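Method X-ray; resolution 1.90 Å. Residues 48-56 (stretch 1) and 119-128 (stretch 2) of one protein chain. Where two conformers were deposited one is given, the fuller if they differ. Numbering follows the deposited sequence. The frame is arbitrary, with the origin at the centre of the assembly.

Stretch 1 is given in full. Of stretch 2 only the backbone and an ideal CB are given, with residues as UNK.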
# COMPACT_ATOMS: atom_id res chain seq x y z
N GLU A 48 -43.16 28.82 -44.88
CA GLU A 48 -42.96 27.86 -45.97
C GLU A 48 -42.85 26.47 -45.35
O GLU A 48 -41.80 26.09 -44.81
CB GLU A 48 -41.74 28.24 -46.81
CG GLU A 48 -41.83 29.66 -47.40
CD GLU A 48 -42.78 29.80 -48.59
OE1 GLU A 48 -43.85 30.45 -48.46
OE2 GLU A 48 -42.45 29.27 -49.67
N LEU A 49 -43.95 25.73 -45.39
CA LEU A 49 -44.11 24.51 -44.63
C LEU A 49 -43.99 23.28 -45.50
O LEU A 49 -44.42 23.29 -46.65
CB LEU A 49 -45.45 24.50 -43.91
CG LEU A 49 -45.64 25.66 -42.93
CD1 LEU A 49 -47.11 25.81 -42.56
CD2 LEU A 49 -44.79 25.46 -41.69
N HIS A 50 -43.41 22.23 -44.93
CA HIS A 50 -43.16 20.98 -45.63
C HIS A 50 -43.66 19.82 -44.75
O HIS A 50 -42.96 19.39 -43.81
CB HIS A 50 -41.68 20.83 -45.94
CG HIS A 50 -41.12 21.93 -46.79
ND1 HIS A 50 -41.13 21.90 -48.17
CD2 HIS A 50 -40.53 23.10 -46.45
CE1 HIS A 50 -40.58 23.01 -48.64
NE2 HIS A 50 -40.20 23.75 -47.61
N TRP A 51 -44.88 19.37 -45.04
CA TRP A 51 -45.50 18.22 -44.36
C TRP A 51 -45.45 16.92 -45.17
O TRP A 51 -45.70 15.85 -44.61
CB TRP A 51 -46.97 18.51 -44.06
CG TRP A 51 -47.22 19.62 -43.10
CD1 TRP A 51 -47.94 20.76 -43.34
CD2 TRP A 51 -46.78 19.69 -41.74
NE1 TRP A 51 -47.98 21.54 -42.20
CE2 TRP A 51 -47.28 20.91 -41.21
CE3 TRP A 51 -46.02 18.85 -40.92
CZ2 TRP A 51 -47.03 21.30 -39.88
CZ3 TRP A 51 -45.79 19.24 -39.60
CH2 TRP A 51 -46.29 20.46 -39.10
N GLU A 52 -45.15 17.00 -46.47
CA GLU A 52 -45.19 15.82 -47.35
C GLU A 52 -44.35 14.65 -46.82
O GLU A 52 -44.81 13.50 -46.83
CB GLU A 52 -44.75 16.20 -48.76
CG GLU A 52 -44.80 15.08 -49.80
CD GLU A 52 -44.18 15.51 -51.11
OE1 GLU A 52 -43.02 15.12 -51.38
OE2 GLU A 52 -44.84 16.27 -51.87
N TRP A 53 -43.14 14.93 -46.35
CA TRP A 53 -42.23 13.90 -45.81
C TRP A 53 -42.89 13.12 -44.67
O TRP A 53 -42.81 11.89 -44.62
CB TRP A 53 -40.89 14.51 -45.35
CG TRP A 53 -41.00 15.38 -44.13
CD1 TRP A 53 -41.39 16.69 -44.09
CD2 TRP A 53 -40.75 15.00 -42.77
NE1 TRP A 53 -41.40 17.14 -42.79
CE2 TRP A 53 -41.01 16.12 -41.96
CE3 TRP A 53 -40.34 13.80 -42.16
CZ2 TRP A 53 -40.87 16.09 -40.57
CZ3 TRP A 53 -40.21 13.77 -40.78
CH2 TRP A 53 -40.46 14.92 -40.00
N LEU A 54 -43.56 13.84 -43.77
CA LEU A 54 -44.15 13.24 -42.58
C LEU A 54 -45.47 12.55 -42.93
O LEU A 54 -45.75 11.47 -42.41
CB LEU A 54 -44.35 14.31 -41.51
CG LEU A 54 -44.87 13.89 -40.14
CD1 LEU A 54 -44.05 12.75 -39.55
CD2 LEU A 54 -44.86 15.10 -39.21
N ASP A 55 -46.26 13.17 -43.81
CA ASP A 55 -47.47 12.53 -44.36
C ASP A 55 -47.16 11.14 -44.91
O ASP A 55 -47.87 10.18 -44.60
CB ASP A 55 -48.09 13.37 -45.50
CG ASP A 55 -48.57 14.75 -45.06
OD1 ASP A 55 -48.92 14.94 -43.86
OD2 ASP A 55 -48.59 15.65 -45.94
N GLU A 56 -46.10 11.05 -45.70
CA GLU A 56 -45.69 9.79 -46.32
C GLU A 56 -45.10 8.80 -45.34
O GLU A 56 -45.39 7.60 -45.43
CB GLU A 56 -44.71 10.05 -47.46
CG GLU A 56 -45.36 10.75 -48.64
CD GLU A 56 -44.39 11.21 -49.71
OE1 GLU A 56 -43.16 10.97 -49.60
OE2 GLU A 56 -44.87 11.83 -50.68
N UNK A 119 -48.41 28.05 -31.79
CA UNK A 119 -48.62 28.03 -33.25
C UNK A 119 -48.26 26.68 -33.87
O UNK A 119 -49.06 26.09 -34.59
CB UNK A 119 -47.79 29.13 -33.91
N UNK A 120 -47.04 26.22 -33.61
CA UNK A 120 -46.54 24.99 -34.25
C UNK A 120 -47.25 23.74 -33.75
O UNK A 120 -47.58 22.85 -34.54
CB UNK A 120 -45.04 24.85 -34.01
N UNK A 121 -47.49 23.66 -32.44
CA UNK A 121 -48.17 22.49 -31.88
C UNK A 121 -49.63 22.43 -32.36
O UNK A 121 -50.13 21.34 -32.64
CB UNK A 121 -48.11 22.52 -30.35
N UNK A 122 -50.28 23.58 -32.47
CA UNK A 122 -51.62 23.65 -33.06
C UNK A 122 -51.61 23.18 -34.52
O UNK A 122 -52.44 22.36 -34.90
CB UNK A 122 -52.16 25.08 -32.97
N UNK A 123 -50.66 23.69 -35.31
CA UNK A 123 -50.52 23.24 -36.70
C UNK A 123 -50.38 21.72 -36.80
O UNK A 123 -51.09 21.08 -37.58
CB UNK A 123 -49.31 23.91 -37.35
N UNK A 124 -49.47 21.14 -36.01
CA UNK A 124 -49.22 19.69 -36.02
C UNK A 124 -50.40 18.87 -35.53
O UNK A 124 -50.74 17.85 -36.14
CB UNK A 124 -48.00 19.37 -35.16
N UNK A 125 -50.98 19.28 -34.41
CA UNK A 125 -52.12 18.60 -33.81
C UNK A 125 -53.38 18.62 -34.71
O UNK A 125 -54.14 17.66 -34.72
CB UNK A 125 -52.44 19.25 -32.46
N UNK A 126 -53.59 19.72 -35.43
CA UNK A 126 -54.71 19.81 -36.36
C UNK A 126 -54.48 18.87 -37.55
O UNK A 126 -55.40 18.16 -37.95
CB UNK A 126 -54.90 21.25 -36.84
N UNK A 127 -53.26 18.83 -38.08
CA UNK A 127 -52.97 17.96 -39.22
C UNK A 127 -52.97 16.46 -38.88
O UNK A 127 -53.49 15.65 -39.67
CB UNK A 127 -51.61 18.34 -39.81
N UNK A 128 -52.39 16.09 -37.73
CA UNK A 128 -52.11 14.68 -37.42
C UNK A 128 -52.82 14.11 -36.21
O UNK A 128 -52.70 12.90 -35.95
CB UNK A 128 -50.60 14.50 -37.21

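Stretch 2 is helical throughout, and stretch 1 presents Leu49, the Trp51 ring, Leu54 and the carboxylate of Asp55 to it. Position 119 has a CB directed sideways with nothing of stretch 1 near it, so many residues would suit; it is Arg119, whose guanidinium bonds elsewhere in the structure. At 120 the CB is again sideways and out of range; a long, flexible apolar chain could return to the tryptophan, and leucine or phenylalanine might come near it as well. Met120 does return, its SD 4.2 Å from Trp51 CH2, oblique to the ring.

Positions 121 and 122 are out of reach, and stretch 1 sets no demand on them; they are Val121 and Thr122.

At 123 the CB points toward stretch 1, with the ideal CB 4.3 Å from Trp51 CZ2 and Leu49 nearby. An apolar chain is called for, and leucine, isoleucine or methionine could all serve. Met123 reaches Leu49, its SD 3.7 Å from Leu49 CD1, while its own CB packs by Trp51 CZ2. At 124 the CB is sideways but 4.4 Å from Trp51 CH2, which again favours an apolar chain, preferably long enough to continue to Leu54. Met124 places CG 3.5 Å from Trp51 CH2 and CE 4.0 Å from Leu54 CD2.

Positions 125 and 126 are once more beyond reach and hold Ala125 and Glu126.

Position 127 carries the clearest electrostatic signal. Its CB points toward stretch 1, 5.2 Å from Trp51 CE2, and the Asp55 carboxylate lies farther along. Lysine could offer charge; arginine adds a flat group able to lie on an indole and meet both carboxylate oxygens. Arg127, extended with its first three chi angles t, sets CD over the five-membered ring of Trp51, 3.6 Å from its centroid, in a CH-pi contact. Its guanidinium turns one face to Trp51 CD1 and its edge to the acid: NE donates to Asp55 OD1 at 3.1 Å and NH2 to Asp55 OD2 at 3.0 Å, forming a salt bridge.

At 128 the CB points toward stretch 1, yet nothing lies within 5.5 Å of the ideal CB. The space favours a large side chain, and Asp55 OD1 rewards a donor at its end; tyrosine fits well, though a long polar chain might also reach. Tyr128 OH donates to Asp55 OD1 at 2.7 Å, so that oxygen serves two donors. The ring turns its edge toward the Trp51 face, with planes at 74°, and its CE2 packs 3.6 Å from Leu54 CD2. One acid thus anchors two neighbouring helix positions, while the indole supplies their common apolar surface.

Stretch 2 119-128: RMVTMMAERY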
# COMPACT_ATOMS: atom_id res chain seq x y z
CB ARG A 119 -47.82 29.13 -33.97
CG ARG A 119 -48.15 29.24 -35.46
CD ARG A 119 -47.22 30.15 -36.26
NE ARG A 119 -45.83 29.70 -36.21
CZ ARG A 119 -45.20 29.05 -37.19
NH1 ARG A 119 -45.81 28.77 -38.34
NH2 ARG A 119 -43.94 28.70 -37.00
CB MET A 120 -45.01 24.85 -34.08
CG MET A 120 -44.45 23.51 -34.55
SD MET A 120 -44.77 23.12 -36.28
CE MET A 120 -43.56 24.14 -37.10
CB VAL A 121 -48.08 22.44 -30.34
CG1 VAL A 121 -48.93 21.29 -29.78
CG2 VAL A 121 -46.63 22.25 -29.92
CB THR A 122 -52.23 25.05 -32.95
OG1 THR A 122 -52.32 25.42 -31.58
CG2 THR A 122 -53.64 25.09 -33.59
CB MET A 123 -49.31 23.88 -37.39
CG MET A 123 -49.52 25.29 -37.90
SD MET A 123 -48.21 25.75 -39.07
CE MET A 123 -46.79 25.79 -38.01
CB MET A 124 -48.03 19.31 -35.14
CG MET A 124 -46.72 19.19 -35.87
SD MET A 124 -45.47 18.41 -34.83
CE MET A 124 -45.19 16.80 -35.55
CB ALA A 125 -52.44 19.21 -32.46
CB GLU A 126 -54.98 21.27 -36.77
CG GLU A 126 -55.65 22.04 -35.64
CD GLU A 126 -55.78 23.54 -35.87
OE1 GLU A 126 -55.00 24.12 -36.65
OE2 GLU A 126 -56.67 24.14 -35.23
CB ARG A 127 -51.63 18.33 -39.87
CG ARG A 127 -51.37 17.62 -41.20
CD ARG A 127 -50.23 18.23 -42.00
NE ARG A 127 -50.19 17.70 -43.37
CZ ARG A 127 -50.95 18.11 -44.39
NH1 ARG A 127 -51.84 19.09 -44.24
NH2 ARG A 127 -50.83 17.54 -45.59
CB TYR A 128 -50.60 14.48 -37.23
CG TYR A 128 -49.78 14.83 -38.44
CD1 TYR A 128 -49.82 14.06 -39.59
CD2 TYR A 128 -48.96 15.95 -38.43
CE1 TYR A 128 -49.06 14.38 -40.70
CE2 TYR A 128 -48.20 16.28 -39.53
CZ TYR A 128 -48.26 15.50 -40.66
OH TYR A 128 -47.48 15.86 -41.73
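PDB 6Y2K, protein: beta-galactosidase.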